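Transcriptional regulator (Rhodococcus jostii, PDB 5CYV) probably binds DNA as a dimeric MarR-family transcriptional regulator of p-hydroxycinnamate metabolism and holds p-coumaroyl-CoA as a bound ligand. Local coordinates at residues G20-A25 and G118-G123; T33-R38 and D107-R112; Y40-L45 and G71-L76. All blocks are in the same frame, centred on the assembly; numbering follows the deposited sequence. Where two conformers were deposited one is given.

Contact 1: residues G20-A25 and G118-G123. With WCA (p-coumaroyl-CoA), chain I.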
# COMPACT_ATOMS: atom_id res chain seq x y z
N GLY B 20 2.63 -0.01 -2.88
CA GLY B 20 3.69 0.99 -2.77
C GLY B 20 4.05 1.61 -4.09
O GLY B 20 4.42 2.81 -4.12
N MET B 21 4.01 0.81 -5.16
CA MET B 21 4.19 1.37 -6.51
C MET B 21 3.17 2.46 -6.78
O MET B 21 3.50 3.57 -7.29
CB MET B 21 4.06 0.30 -7.59
CG MET B 21 5.15 -0.72 -7.52
SD MET B 21 4.79 -2.22 -8.55
CE MET B 21 4.86 -1.48 -10.17
N VAL B 22 1.94 2.17 -6.41
CA VAL B 22 0.87 3.14 -6.68
C VAL B 22 1.10 4.38 -5.84
O VAL B 22 1.02 5.50 -6.39
CB VAL B 22 -0.50 2.53 -6.38
CG1 VAL B 22 -1.60 3.64 -6.50
CG2 VAL B 22 -0.82 1.42 -7.39
N LEU B 23 1.41 4.22 -4.54
CA LEU B 23 1.65 5.41 -3.71
C LEU B 23 2.76 6.31 -4.25
O LEU B 23 2.61 7.52 -4.31
CB LEU B 23 1.99 4.96 -2.26
CG LEU B 23 0.80 4.37 -1.48
CD1 LEU B 23 1.24 3.63 -0.28
CD2 LEU B 23 -0.21 5.43 -1.02
N GLY B 24 3.86 5.73 -4.66
CA GLY B 24 4.98 6.53 -5.12
C GLY B 24 4.60 7.21 -6.44
O GLY B 24 4.95 8.37 -6.65
N ALA B 25 3.90 6.49 -7.32
CA ALA B 25 3.49 7.10 -8.59
C ALA B 25 2.51 8.25 -8.38
O ALA B 25 2.55 9.26 -9.10
CB ALA B 25 2.87 6.03 -9.49
N GLY B 118 -2.95 4.48 -14.88
CA GLY B 118 -3.17 3.70 -16.09
C GLY B 118 -2.06 2.77 -16.50
O GLY B 118 -2.29 1.67 -16.98
N ARG B 119 -0.84 3.20 -16.20
CA ARG B 119 0.37 2.42 -16.41
C ARG B 119 0.24 1.04 -15.76
O ARG B 119 0.83 0.08 -16.25
CB ARG B 119 1.59 3.15 -15.85
CG ARG B 119 2.81 2.27 -15.66
CD ARG B 119 3.90 2.61 -16.66
NE ARG B 119 4.59 3.85 -16.32
CZ ARG B 119 5.83 4.15 -16.69
NH1 ARG B 119 6.53 3.29 -17.42
NH2 ARG B 119 6.37 5.30 -16.34
N TYR B 120 -0.45 0.98 -14.62
CA TYR B 120 -0.55 -0.28 -13.93
C TYR B 120 -1.81 -1.06 -14.24
O TYR B 120 -1.77 -2.30 -14.20
CB TYR B 120 -0.50 -0.07 -12.42
CG TYR B 120 0.72 0.73 -12.02
CD1 TYR B 120 1.97 0.22 -12.23
CD2 TYR B 120 0.57 1.94 -11.39
CE1 TYR B 120 3.10 0.93 -11.85
CE2 TYR B 120 1.69 2.69 -11.03
CZ TYR B 120 2.94 2.15 -11.22
OH TYR B 120 4.04 2.89 -10.86
N PHE B 121 -2.91 -0.36 -14.50
CA PHE B 121 -4.23 -1.04 -14.52
C PHE B 121 -4.92 -1.07 -15.86
O PHE B 121 -5.84 -1.87 -16.04
CB PHE B 121 -5.19 -0.40 -13.53
CG PHE B 121 -4.64 -0.28 -12.15
CD1 PHE B 121 -4.21 -1.42 -11.47
CD2 PHE B 121 -4.58 0.93 -11.53
CE1 PHE B 121 -3.70 -1.31 -10.20
CE2 PHE B 121 -4.04 1.04 -10.25
CZ PHE B 121 -3.62 -0.07 -9.61
N GLU B 122 -4.51 -0.22 -16.81
CA GLU B 122 -5.24 -0.14 -18.06
C GLU B 122 -5.28 -1.49 -18.78
O GLU B 122 -6.30 -1.85 -19.37
CB GLU B 122 -4.64 0.93 -18.97
CG GLU B 122 -5.49 1.21 -20.24
CD GLU B 122 -5.19 0.27 -21.38
OE1 GLU B 122 -4.15 -0.42 -21.33
OE2 GLU B 122 -5.98 0.25 -22.36
N GLY B 123 -4.19 -2.23 -18.73
CA GLY B 123 -4.11 -3.48 -19.48
C GLY B 123 -4.75 -4.68 -18.84
O GLY B 123 -4.73 -5.77 -19.40
C4 WCA I . 4.42 1.86 3.03
C5 WCA I . 5.03 1.00 2.11
C6 WCA I . 4.15 0.32 1.19
C8 WCA I . 6.63 1.90 3.35
N1 WCA I . 2.81 0.51 1.33
N3 WCA I . 3.07 2.02 3.11
CAV WCA I . 4.16 -7.42 3.38
CAT WCA I . 3.56 -8.57 3.72
CBS WCA I . 4.30 -9.74 3.65
OAJ WCA I . 3.56 -10.92 3.92
CAU WCA I . 5.64 -9.75 3.27
CAW WCA I . 6.28 -8.57 2.94
CBT WCA I . 5.50 -7.41 3.03
CAR WCA I . 5.98 -6.07 2.71
CAQ WCA I . 7.28 -6.03 2.03
CBP WCA I . 7.67 -4.70 1.51
OAD WCA I . 7.05 -3.66 1.68
SBO WCA I . 9.18 -4.78 0.57
CBA WCA I . 9.38 -3.07 -0.04
CAY WCA I . 8.34 -2.86 -1.14
NBH WCA I . 8.72 -1.63 -1.85
CBQ WCA I . 8.26 -0.29 -1.48
OAE WCA I . 7.53 -0.17 -0.49
CBB WCA I . 8.76 0.80 -2.39
CAZ WCA I . 7.65 1.91 -2.58
NBI WCA I . 7.51 2.59 -1.31
CBR WCA I . 7.63 3.97 -1.27
OAF WCA I . 7.82 4.54 -2.31
CBX WCA I . 7.59 4.67 0.04
OAK WCA I . 7.75 3.69 1.04
CCD WCA I . 6.25 5.38 0.28
CAA WCA I . 5.05 4.41 0.29
CAB WCA I . 5.95 6.46 -0.79
CBD WCA I . 6.25 6.08 1.66
OBK WCA I . 7.36 7.01 1.65
PCG WCA I . 7.26 8.53 2.11
OAP WCA I . 8.38 9.26 1.44
OAI WCA I . 5.87 9.04 2.02
OBN WCA I . 7.55 8.58 3.68
PCF WCA I . 8.18 7.60 4.75
OAO WCA I . 8.13 8.38 6.08
OAH WCA I . 9.50 7.05 4.26
O5' WCA I . 7.12 6.37 4.84
C5' WCA I . 5.80 6.61 5.26
C4' WCA I . 5.21 5.35 5.82
O4' WCA I . 5.10 4.56 4.43
C3' WCA I . 6.03 4.61 6.69
O3' WCA I . 5.10 4.25 7.78
PCE WCA I . 5.24 4.97 9.24
OAM WCA I . 6.66 4.68 9.68
OAN WCA I . 4.18 4.29 10.08
OAG WCA I . 4.98 6.42 8.98
C2' WCA I . 6.34 3.28 5.90
O2' WCA I . 6.39 2.16 6.74
C1' WCA I . 5.15 3.30 4.88
N9 WCA I . 5.45 2.41 3.78
N7 WCA I . 6.41 1.05 2.30
C2 WCA I . 2.29 1.30 2.23
N6 WCA I . 4.75 -0.54 0.24
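Y120 lies between M21 and A25, and beside it F121 meets V22; this is how the end of helix 100-121 packs against helix 11-30. The first group of contacts is made by methyls on the tyrosine ring. M21 CE comes to 3.4 Å from Y120 CE1 and approaches the ring obliquely, brought there by a bend at the last torsion of the methionine (chi3 66°). A25 CB sits at the ring edge, close to its plane, 3.6 Å from Y120 OH. The ring is therefore touched on its CE1 side by one residue and at its hydroxyl end by another, one helical turn apart. A second group is purely hydrocarbon. V22 CG2 packs 3.9 Å from F121 CZ, the two side chains crossing at about a right angle, and lies more loosely, at 4.3 Å, from Y120 CD2. Within the segment, Y120 CB stands 3.9 Å above the F121 ring, over its centre. An alanine in place of Y120 would probably leave M21 CE and A25 CB without their aromatic partner and open a gap between the two helices. Contacts to the ligand form a third group, on the side of helix 11-30 turned from Y120. There G20 CA lies 3.5 Å from the adenine N6 of p-coumaroyl-CoA, an approach for which the lack of a side chain on G20 leaves room, and L23 CD1 is 3.6 Å from C2 of the same base. L15 of the second subunit packs on F121 and its S16 on V22 and L23, which places the contact in the dimerization region of a MarR protein. With no polar bond between the segments, the fit rests mainly on shape and on van der Waals contact.

Contact 2: residues T33-R38 and D107-R112. With WCA (p-coumaroyl-CoA), chain J.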
# COMPACT_ATOMS: atom_id res chain seq x y z
N THR B 33 0.66 19.87 -8.29
CA THR B 33 -0.48 20.34 -7.52
C THR B 33 -0.11 20.76 -6.11
O THR B 33 -0.94 21.31 -5.42
CB THR B 33 -1.54 19.23 -7.40
OG1 THR B 33 -1.10 18.23 -6.46
CG2 THR B 33 -1.84 18.58 -8.77
N GLY B 34 1.08 20.38 -5.70
CA GLY B 34 1.49 20.61 -4.32
C GLY B 34 0.86 19.68 -3.30
O GLY B 34 1.11 19.88 -2.11
N LEU B 35 0.06 18.73 -3.73
CA LEU B 35 -0.60 17.78 -2.83
C LEU B 35 0.28 16.54 -2.73
O LEU B 35 1.17 16.33 -3.57
CB LEU B 35 -1.96 17.34 -3.37
CG LEU B 35 -2.92 18.55 -3.58
CD1 LEU B 35 -4.08 18.02 -4.37
CD2 LEU B 35 -3.36 19.07 -2.25
N ARG B 36 -0.04 15.68 -1.78
CA ARG B 36 0.55 14.36 -1.60
C ARG B 36 -0.61 13.36 -1.40
O ARG B 36 -1.71 13.76 -1.39
CB ARG B 36 1.59 14.29 -0.51
CG ARG B 36 2.93 14.84 -0.93
CD ARG B 36 3.89 15.01 0.21
NE ARG B 36 4.11 13.82 0.98
CZ ARG B 36 4.84 12.80 0.60
NH1 ARG B 36 5.45 12.81 -0.55
NH2 ARG B 36 4.98 11.79 1.42
N VAL B 37 -0.30 12.09 -1.25
CA VAL B 37 -1.40 11.14 -1.29
C VAL B 37 -2.48 11.44 -0.21
O VAL B 37 -3.67 11.41 -0.54
CB VAL B 37 -0.97 9.67 -1.15
CG1 VAL B 37 -0.09 9.13 -2.33
CG2 VAL B 37 -0.36 9.41 0.15
N ARG B 38 -2.07 11.79 1.02
CA ARG B 38 -3.14 12.02 2.03
C ARG B 38 -3.91 13.33 1.84
O ARG B 38 -5.15 13.30 1.96
CB ARG B 38 -2.55 11.99 3.45
CG ARG B 38 -2.05 10.60 3.87
CD ARG B 38 -1.72 10.62 5.35
NE ARG B 38 -1.21 9.29 5.78
CZ ARG B 38 -1.06 8.92 7.03
NH1 ARG B 38 -0.54 7.70 7.31
NH2 ARG B 38 -1.40 9.75 8.06
N ASP B 107 -9.94 18.60 -9.82
CA ASP B 107 -10.13 18.10 -11.17
C ASP B 107 -8.76 17.90 -11.85
O ASP B 107 -8.56 16.91 -12.55
CB ASP B 107 -10.97 19.07 -11.98
CG ASP B 107 -12.43 18.96 -11.64
OD1 ASP B 107 -12.81 17.98 -10.95
OD2 ASP B 107 -13.18 19.83 -12.07
N ASP B 108 -7.86 18.86 -11.67
CA ASP B 108 -6.50 18.77 -12.22
C ASP B 108 -5.76 17.57 -11.62
O ASP B 108 -5.15 16.75 -12.32
CB ASP B 108 -5.78 20.07 -11.94
CG ASP B 108 -4.36 20.03 -12.40
OD1 ASP B 108 -4.11 20.34 -13.61
OD2 ASP B 108 -3.49 19.71 -11.54
N ALA B 109 -5.86 17.45 -10.30
CA ALA B 109 -5.13 16.41 -9.63
C ALA B 109 -5.63 15.00 -9.96
O ALA B 109 -4.83 14.06 -10.11
CB ALA B 109 -5.20 16.66 -8.07
N LYS B 110 -6.97 14.86 -10.07
CA LYS B 110 -7.50 13.55 -10.36
C LYS B 110 -7.15 13.14 -11.80
O LYS B 110 -6.94 11.97 -12.05
CB LYS B 110 -9.00 13.51 -10.19
CG LYS B 110 -9.47 12.05 -10.38
CD LYS B 110 -10.78 11.82 -9.72
CE LYS B 110 -11.50 10.62 -10.36
NZ LYS B 110 -10.71 9.38 -10.49
N ALA B 111 -7.08 14.11 -12.71
CA ALA B 111 -6.67 13.79 -14.09
C ALA B 111 -5.23 13.21 -14.05
O ALA B 111 -4.93 12.20 -14.72
CB ALA B 111 -6.75 15.00 -14.96
N ARG B 112 -4.33 13.87 -13.32
CA ARG B 112 -2.95 13.35 -13.16
C ARG B 112 -2.88 11.99 -12.53
O ARG B 112 -2.19 11.09 -13.04
CB ARG B 112 -2.11 14.35 -12.31
CG ARG B 112 -2.00 15.71 -13.01
CD ARG B 112 -1.27 16.72 -12.05
NE ARG B 112 -1.42 18.06 -12.59
CZ ARG B 112 -0.73 18.56 -13.60
NH1 ARG B 112 0.28 17.87 -14.17
NH2 ARG B 112 -1.05 19.78 -14.08
C4 WCA J . 4.77 -2.27 17.56
C5 WCA J . 6.15 -2.14 17.42
C6 WCA J . 6.98 -2.53 18.53
C8 WCA J . 5.23 -1.45 15.54
N1 WCA J . 6.39 -3.00 19.65
N3 WCA J . 4.26 -2.75 18.73
CAV WCA J . -4.83 7.64 -2.55
CAT WCA J . -5.21 8.02 -3.80
CBS WCA J . -4.77 7.23 -4.87
OAJ WCA J . -5.14 7.60 -6.19
CAU WCA J . -4.03 6.11 -4.68
CAW WCA J . -3.65 5.69 -3.40
CBT WCA J . -4.09 6.46 -2.36
CAR WCA J . -3.69 5.96 -1.02
CAQ WCA J . -4.29 6.58 0.16
CBP WCA J . -3.96 5.81 1.42
OAD WCA J . -3.52 4.72 1.56
SBO WCA J . -4.35 6.79 2.81
CBA WCA J . -3.99 5.57 4.13
CAY WCA J . -2.58 5.88 4.78
NBH WCA J . -1.53 5.29 4.03
CBQ WCA J . -0.43 6.16 3.59
OAE WCA J . -0.32 7.35 3.91
CBB WCA J . 0.66 5.51 2.79
CAZ WCA J . 1.96 5.31 3.62
NBI WCA J . 1.86 4.31 4.70
CBR WCA J . 1.55 4.60 6.02
OAF WCA J . 1.23 5.76 6.30
CBX WCA J . 1.60 3.51 7.09
OAK WCA J . 2.39 2.41 6.56
CCD WCA J . 0.20 3.02 7.49
CAA WCA J . -0.38 2.21 6.30
CAB WCA J . -0.73 4.18 7.92
CBD WCA J . 0.36 2.03 8.69
OBK WCA J . 1.09 2.84 9.65
PCG WCA J . 1.16 2.35 11.19
OAP WCA J . -0.24 2.08 11.64
OAI WCA J . 1.99 3.45 11.90
OBN WCA J . 1.85 0.96 11.17
PCF WCA J . 3.31 0.43 11.38
OAO WCA J . 4.10 1.69 11.74
OAH WCA J . 3.72 -0.55 10.29
O5' WCA J . 3.18 -0.47 12.72
C5' WCA J . 2.29 -1.58 12.78
C4' WCA J . 1.57 -1.88 14.06
O4' WCA J . 2.63 -2.61 15.06
C3' WCA J . 1.13 -0.79 14.73
O3' WCA J . 0.06 -1.15 15.67
PCE WCA J . -1.42 -0.65 15.46
OAM WCA J . -1.86 -1.02 14.09
OAN WCA J . -1.49 0.84 15.64
OAG WCA J . -2.30 -1.32 16.49
C2' WCA J . 2.35 -0.37 15.58
O2' WCA J . 2.04 0.48 16.59
C1' WCA J . 2.85 -1.78 16.05
N9 WCA J . 4.25 -1.82 16.36
N7 WCA J . 6.40 -1.63 16.16
C2 WCA J . 5.08 -3.11 19.74
N6 WCA J . 8.41 -2.42 18.42
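The guanidinium of R112 carries D108 OD2 at its edge, in plane, while T33 CG2 from the other segment comes to it obliquely. R112 grips D108 side-on within one helical turn: NE bonds OD2 at 2.8 Å, almost straight at 174°, and NH2 bonds OD1, which offers its syn lone pair, at 3.1 Å. The carboxylate is tilted, so that NE meets OD2 from above its plane. T33 CG2 rests against this ion pair, 3.4 Å from D108 OD2 and 3.8 Å from R112 CD, with the threonine and arginine chains running past each other in opposite directions. The second guanidinium, that of R38, has p-coumaroyl-CoA at its edge. NE donates to OAE at 2.8 Å and NH1 to OAF at 2.8 Å, so that two amide oxygens of the pantetheine arm are held by one group, whose NH2 is taken by Q68. Residues 33-36 form the bend before helix 37-47, whose first residues are V37 and R38; this helix begins the winged helix-turn-helix domain of the MarR fold, and the bend lies against the long helix 100-121. The bend opens with an ST turn, in which L35 N donates to T33 OG1 at 3.0 Å; that hydroxyl is also bonded to L30 O. R36 is the N-cap of the helix, and its NH2 forms a salt bridge with a phosphate oxygen of the other p-coumaroyl-CoA, not the one held by R38. Deeper in, A109 CB touches T33 CG2. L35 CD1 lies 4.1 Å from A109 CB, in a patch also lined by L30 and Y40.

Contact 3: residues Y40-L45 and G71-L76. With WCA (p-coumaroyl-CoA), chain J.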
# COMPACT_ATOMS: atom_id res chain seq x y z
N TYR B 40 -4.35 14.92 -0.97
CA TYR B 40 -5.21 14.65 -2.10
C TYR B 40 -6.43 13.85 -1.75
O TYR B 40 -7.55 14.19 -2.19
CB TYR B 40 -4.37 13.92 -3.20
CG TYR B 40 -5.16 13.35 -4.33
CD1 TYR B 40 -5.66 14.15 -5.33
CD2 TYR B 40 -5.40 11.94 -4.39
CE1 TYR B 40 -6.40 13.62 -6.38
CE2 TYR B 40 -6.11 11.41 -5.45
CZ TYR B 40 -6.60 12.25 -6.46
OH TYR B 40 -7.36 11.74 -7.47
N SER B 41 -6.27 12.80 -0.96
CA SER B 41 -7.42 11.97 -0.60
C SER B 41 -8.48 12.80 0.15
O SER B 41 -9.67 12.64 -0.13
CB SER B 41 -7.00 10.81 0.30
OG SER B 41 -6.06 9.95 -0.39
N VAL B 42 -8.04 13.64 1.09
CA VAL B 42 -9.02 14.47 1.81
C VAL B 42 -9.77 15.42 0.90
O VAL B 42 -11.01 15.51 0.96
CB VAL B 42 -8.33 15.25 2.93
CG1 VAL B 42 -9.32 16.20 3.65
CG2 VAL B 42 -7.74 14.24 3.93
N LEU B 43 -9.02 16.03 -0.02
CA LEU B 43 -9.62 16.96 -0.99
C LEU B 43 -10.65 16.22 -1.87
O LEU B 43 -11.79 16.72 -2.10
CB LEU B 43 -8.51 17.63 -1.81
CG LEU B 43 -9.09 18.59 -2.86
CD1 LEU B 43 -9.90 19.72 -2.20
CD2 LEU B 43 -7.93 19.22 -3.65
N VAL B 44 -10.29 15.03 -2.37
CA VAL B 44 -11.20 14.27 -3.20
C VAL B 44 -12.46 13.93 -2.42
O VAL B 44 -13.60 14.09 -2.91
CB VAL B 44 -10.51 13.02 -3.67
CG1 VAL B 44 -11.54 12.01 -4.24
CG2 VAL B 44 -9.49 13.42 -4.73
N LEU B 45 -12.28 13.52 -1.17
CA LEU B 45 -13.45 13.09 -0.39
C LEU B 45 -14.35 14.28 -0.05
O LEU B 45 -15.59 14.13 -0.04
CB LEU B 45 -13.02 12.35 0.90
CG LEU B 45 -12.39 10.98 0.60
CD1 LEU B 45 -11.66 10.46 1.83
CD2 LEU B 45 -13.40 9.95 0.15
N GLY B 71 -4.57 17.83 10.64
CA GLY B 71 -3.50 18.56 9.98
C GLY B 71 -3.56 18.60 8.47
O GLY B 71 -3.10 19.54 7.83
N LEU B 72 -4.14 17.55 7.87
CA LEU B 72 -4.38 17.54 6.44
C LEU B 72 -5.41 18.59 6.05
O LEU B 72 -5.22 19.31 5.07
CB LEU B 72 -4.92 16.18 6.00
CG LEU B 72 -4.02 15.01 6.37
CD1 LEU B 72 -4.69 13.74 6.04
CD2 LEU B 72 -2.70 15.08 5.55
N VAL B 73 -6.48 18.67 6.85
CA VAL B 73 -7.48 19.73 6.64
C VAL B 73 -6.84 21.09 6.87
O VAL B 73 -7.10 22.02 6.07
CB VAL B 73 -8.72 19.52 7.52
CG1 VAL B 73 -9.69 20.71 7.38
CG2 VAL B 73 -9.38 18.15 7.14
N ASP B 74 -5.96 21.23 7.88
CA ASP B 74 -5.31 22.53 8.10
C ASP B 74 -4.51 22.92 6.85
O ASP B 74 -4.47 24.09 6.47
CB ASP B 74 -4.36 22.48 9.31
CG ASP B 74 -5.07 22.36 10.66
OD1 ASP B 74 -6.29 22.60 10.78
OD2 ASP B 74 -4.33 22.04 11.65
N GLU B 75 -3.79 21.96 6.28
CA GLU B 75 -2.99 22.22 5.09
C GLU B 75 -3.87 22.69 3.94
O GLU B 75 -3.56 23.68 3.26
CB GLU B 75 -2.18 20.97 4.72
CG GLU B 75 -1.44 21.11 3.43
CD GLU B 75 -0.57 19.91 3.07
OE1 GLU B 75 -0.07 19.91 1.94
OE2 GLU B 75 -0.43 18.95 3.87
N LEU B 76 -4.97 21.98 3.72
CA LEU B 76 -5.83 22.34 2.62
C LEU B 76 -6.50 23.66 2.89
O LEU B 76 -6.72 24.45 1.93
CB LEU B 76 -6.88 21.25 2.43
CG LEU B 76 -6.32 19.90 1.93
CD1 LEU B 76 -7.43 18.89 1.99
CD2 LEU B 76 -5.82 20.00 0.47
C4 WCA J . 4.77 -2.27 17.56
C5 WCA J . 6.15 -2.14 17.42
C6 WCA J . 6.98 -2.53 18.53
C8 WCA J . 5.23 -1.45 15.54
N1 WCA J . 6.39 -3.00 19.65
N3 WCA J . 4.26 -2.75 18.73
CAV WCA J . -4.83 7.64 -2.55
CAT WCA J . -5.21 8.02 -3.80
CBS WCA J . -4.77 7.23 -4.87
OAJ WCA J . -5.14 7.60 -6.19
CAU WCA J . -4.03 6.11 -4.68
CAW WCA J . -3.65 5.69 -3.40
CBT WCA J . -4.09 6.46 -2.36
CAR WCA J . -3.69 5.96 -1.02
CAQ WCA J . -4.29 6.58 0.16
CBP WCA J . -3.96 5.81 1.42
OAD WCA J . -3.52 4.72 1.56
SBO WCA J . -4.35 6.79 2.81
CBA WCA J . -3.99 5.57 4.13
CAY WCA J . -2.58 5.88 4.78
NBH WCA J . -1.53 5.29 4.03
CBQ WCA J . -0.43 6.16 3.59
OAE WCA J . -0.32 7.35 3.91
CBB WCA J . 0.66 5.51 2.79
CAZ WCA J . 1.96 5.31 3.62
NBI WCA J . 1.86 4.31 4.70
CBR WCA J . 1.55 4.60 6.02
OAF WCA J . 1.23 5.76 6.30
CBX WCA J . 1.60 3.51 7.09
OAK WCA J . 2.39 2.41 6.56
CCD WCA J . 0.20 3.02 7.49
CAA WCA J . -0.38 2.21 6.30
CAB WCA J . -0.73 4.18 7.92
CBD WCA J . 0.36 2.03 8.69
OBK WCA J . 1.09 2.84 9.65
PCG WCA J . 1.16 2.35 11.19
OAP WCA J . -0.24 2.08 11.64
OAI WCA J . 1.99 3.45 11.90
OBN WCA J . 1.85 0.96 11.17
PCF WCA J . 3.31 0.43 11.38
OAO WCA J . 4.10 1.69 11.74
OAH WCA J . 3.72 -0.55 10.29
O5' WCA J . 3.18 -0.47 12.72
C5' WCA J . 2.29 -1.58 12.78
C4' WCA J . 1.57 -1.88 14.06
O4' WCA J . 2.63 -2.61 15.06
C3' WCA J . 1.13 -0.79 14.73
O3' WCA J . 0.06 -1.15 15.67
PCE WCA J . -1.42 -0.65 15.46
OAM WCA J . -1.86 -1.02 14.09
OAN WCA J . -1.49 0.84 15.64
OAG WCA J . -2.30 -1.32 16.49
C2' WCA J . 2.35 -0.37 15.58
O2' WCA J . 2.04 0.48 16.59
C1' WCA J . 2.85 -1.78 16.05
N9 WCA J . 4.25 -1.82 16.36
N7 WCA J . 6.40 -1.63 16.16
C2 WCA J . 5.08 -3.11 19.74
N6 WCA J . 8.41 -2.42 18.42
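S41 OG, next to the V42 that packs on L72, V73 and L76, is hydrogen-bonded to V37 O one turn back in its own helix. That bond holds the hydroxyl near the coumaroyl group of p-coumaroyl-CoA, 3.4 Å from the ring carbon CAV. Y40 meets the same ring with its edge: CE2 is 3.9 Å from CAT, which lies close to the plane of the tyrosine. V44 CG2 sits over one face of the Y40 ring, offset toward the rim. Helix 37-47 thus lends one flank to the ligand and turns another toward helix 70-78. The axes of the two short segments pass 9.7 Å apart at an angle of 76°, so the meeting is short and centres on few residues. V42 is the wedge. Its CG1, anti to the backbone N (chi1 177°), is 3.7 Å from L76 CD1 and 4.0 Å from V73 CG2, while CG2 reaches L72 CD1 at 3.7 Å. The two methyls therefore divide their partners: CG2 takes L72, while CG1 sits between V73 and L76. In a MarR-type winged helix-turn-helix, this region packs the helices of the DNA-binding domain together; helix 70-78 probably belongs to the recognition element, and strand 82-87 of the wing follows it. V82 on that strand packs on L43, V73 and L76. V58 and M62 of helix 55-62 touch V42 as well, so V42 lies where helices 37-47, 55-62 and 70-78 meet. L76 CD1 also tucks against the backbone of helix 37-47, 3.8 Å from L43 N, and lies near L43 CB. The second subunit is close on another side, where its L7 packs on S41, V44 and L45.

Contact 1 joins helix 11-30 to the end of helix 100-121, contact 2 joins the bend and first residues of helix 37-47 to the middle of helix 100-121, and contact 3 joins helix 37-47 to helix 70-78. Along the chain contact 3 falls between the two segments of contact 2, and contact 2 between those of contact 1. The centres of contacts 1 and 2 are about 15 Å apart and those of 2 and 3 about 11 Å, and both pairs touch; contacts 1 and 3, about 22 Å apart, do not. The series thus runs from the dimerization region to the probable DNA-binding domain, with one p-coumaroyl-CoA shared by contacts 2 and 3 and another on contact 1.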